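PDB 4P0F: serine protease inhibitor 4, isoform B from Drosophila melanogaster, which probably inhibits serine and cysteine endopeptidases and is captured here in its cleaved form. Local coordinates for residues 101-106 / 305-310. Numbering follows the deposited sequence.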
loop_
_atom_site.group_PDB
_atom_site.type_symbol
_atom_site.label_atom_id
_atom_site.label_comp_id
_atom_site.label_asym_id
_atom_site.label_seq_id
_atom_site.Cartn_x
_atom_site.Cartn_y
_atom_site.Cartn_z
ATOM N N ASP A 101 -14.429 24.645 -1.000
ATOM C CA ASP A 101 -14.424 26.067 -0.640
ATOM C C ASP A 101 -15.656 26.420 0.173
ATOM O O ASP A 101 -16.768 26.052 -0.199
ATOM C CB ASP A 101 -14.407 26.969 -1.875
ATOM C CG ASP A 101 -13.053 27.027 -2.564
ATOM O OD1 ASP A 101 -12.018 26.715 -1.933
ATOM O OD2 ASP A 101 -13.037 27.417 -3.750
ATOM N N GLY A 102 -15.447 27.163 1.256
ATOM C CA GLY A 102 -16.536 27.674 2.069
ATOM C C GLY A 102 -16.889 26.788 3.251
ATOM O O GLY A 102 -17.538 27.242 4.199
ATOM N N TYR A 103 -16.474 25.524 3.206
ATOM C CA TYR A 103 -16.726 24.605 4.312
ATOM C C TYR A 103 -15.551 24.600 5.283
ATOM O O TYR A 103 -14.397 24.633 4.874
ATOM C CB TYR A 103 -17.004 23.192 3.787
ATOM C CG TYR A 103 -18.366 23.086 3.153
ATOM C CD1 TYR A 103 -18.560 23.431 1.828
ATOM C CD2 TYR A 103 -19.477 22.681 3.892
ATOM C CE1 TYR A 103 -19.813 23.364 1.246
ATOM C CE2 TYR A 103 -20.720 22.598 3.312
ATOM C CZ TYR A 103 -20.883 22.937 1.986
ATOM O OH TYR A 103 -22.121 22.874 1.393
ATOM N N GLN A 104 -15.867 24.600 6.572
ATOM C CA GLN A 104 -14.860 24.582 7.625
ATOM C C GLN A 104 -14.829 23.213 8.288
ATOM O O GLN A 104 -15.875 22.632 8.579
ATOM C CB GLN A 104 -15.154 25.654 8.668
ATOM C CG GLN A 104 -15.263 27.054 8.094
ATOM C CD GLN A 104 -15.300 28.109 9.168
ATOM O OE1 GLN A 104 -16.369 28.597 9.545
ATOM N NE2 GLN A 104 -14.128 28.466 9.678
ATOM N N LEU A 105 -13.628 22.710 8.525
ATOM C CA LEU A 105 -13.453 21.483 9.287
ATOM C C LEU A 105 -13.823 21.718 10.739
ATOM O O LEU A 105 -13.671 22.823 11.248
ATOM C CB LEU A 105 -12.013 20.998 9.205
ATOM C CG LEU A 105 -11.447 20.697 7.820
ATOM C CD1 LEU A 105 -10.054 20.124 7.952
ATOM C CD2 LEU A 105 -12.338 19.747 7.048
ATOM N N ARG A 106 -14.314 20.683 11.412
ATOM C CA ARG A 106 -14.495 20.760 12.851
ATOM C C ARG A 106 -13.129 20.814 13.516
ATOM O O ARG A 106 -12.170 20.245 13.007
ATOM C CB ARG A 106 -15.312 19.573 13.360
ATOM C CG ARG A 106 -16.731 19.592 12.834
ATOM C CD ARG A 106 -17.631 18.597 13.527
ATOM N NE ARG A 106 -17.931 18.966 14.906
ATOM C CZ ARG A 106 -18.766 18.295 15.697
ATOM N NH1 ARG A 106 -19.404 17.222 15.245
ATOM N NH2 ARG A 106 -18.972 18.700 16.943
ATOM N N LEU A 305 -17.095 18.071 9.306
ATOM C CA LEU A 305 -17.369 19.477 8.986
ATOM C C LEU A 305 -18.277 20.170 10.001
ATOM O O LEU A 305 -19.116 19.536 10.641
ATOM C CB LEU A 305 -18.029 19.575 7.616
ATOM C CG LEU A 305 -17.296 18.971 6.421
ATOM C CD1 LEU A 305 -18.148 19.134 5.173
ATOM C CD2 LEU A 305 -15.949 19.619 6.241
ATOM N N GLN A 306 -18.153 21.485 10.122
ATOM C CA GLN A 306 -19.059 22.217 10.991
ATOM C C GLN A 306 -20.495 22.120 10.462
ATOM O O GLN A 306 -21.455 22.127 11.225
ATOM C CB GLN A 306 -18.614 23.675 11.119
ATOM C CG GLN A 306 -17.229 23.792 11.733
ATOM C CD GLN A 306 -16.813 25.217 12.011
ATOM O OE1 GLN A 306 -17.472 26.164 11.588
ATOM N NE2 GLN A 306 -15.706 25.377 12.726
ATOM N N SER A 307 -20.627 22.031 9.144
ATOM C CA SER A 307 -21.926 21.879 8.498
ATOM C C SER A 307 -22.659 20.625 8.936
ATOM O O SER A 307 -22.043 19.564 9.023
ATOM C CB SER A 307 -21.741 21.834 6.980
ATOM O OG SER A 307 -22.944 21.434 6.351
ATOM N N PRO A 308 -23.980 20.720 9.162
ATOM C CA PRO A 308 -24.711 19.507 9.546
ATOM C C PRO A 308 -25.095 18.592 8.372
ATOM O O PRO A 308 -25.748 17.571 8.604
ATOM C CB PRO A 308 -25.961 20.065 10.231
ATOM C CG PRO A 308 -26.194 21.356 9.581
ATOM C CD PRO A 308 -24.838 21.920 9.239
ATOM N N GLU A 309 -24.676 18.923 7.153
ATOM C CA GLU A 309 -24.943 18.075 5.991
ATOM C C GLU A 309 -24.463 16.653 6.218
ATOM O O GLU A 309 -23.284 16.442 6.493
ATOM C CB GLU A 309 -24.246 18.609 4.739
ATOM C CG GLU A 309 -24.792 19.926 4.234
ATOM C CD GLU A 309 -23.964 20.519 3.113
ATOM O OE1 GLU A 309 -23.103 19.800 2.565
ATOM O OE2 GLU A 309 -24.164 21.713 2.789
ATOM N N PRO A 310 -25.366 15.671 6.101
ATOM C CA PRO A 310 -24.878 14.290 6.153
ATOM C C PRO A 310 -23.946 13.971 4.985
ATOM O O PRO A 310 -24.188 14.423 3.860
ATOM C CB PRO A 310 -26.163 13.462 6.076
ATOM C CG PRO A 310 -27.213 14.352 6.577
ATOM C CD PRO A 310 -26.837 15.726 6.137
HETATM O O HOH W 1 -18.721 23.696 7.278
#
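Y103 CG is anti to its carbonyl carbon (chi1 -73°) and E309 CG is likewise turned, each first bond heading toward the other of two surface loops. The side chains meet at about a right angle: Y103 OH donates to E309 OE2 at 2.7 Å, on the syn side of the carboxylate, whose plane stands 70° from the ring. E309 OE2 and S307 CB both lie at the edge of the Y103 ring, near its plane, S307 CB 3.9 Å from Y103 CE2, while S307 OG accepts from E309 N in an ST turn that shapes the backbone leading to the glutamate. L305 links the apolar groups, its CD1 4.0 Å from Y103 CD2 and its CD2 3.7 Å from L105 CD2. A single bridge pairs L105 with L305; beside it Q306 N donates to Q104 O at 3.0 Å with an N-H...O angle of 170°, and one water accepts from both Q104 N and S307 N. An alanine at Y103 would probably leave E309 OE2 without its hydroxyl donor and open a gap beside L305 CD1 and S307 CB. Because E309 OE1 forms a salt bridge with R162 of strand 161-174, the carboxylate joins three parts of the serpin fold, and the arginine's charge would probably favour the ionised carboxylate as acceptor for the tyrosine.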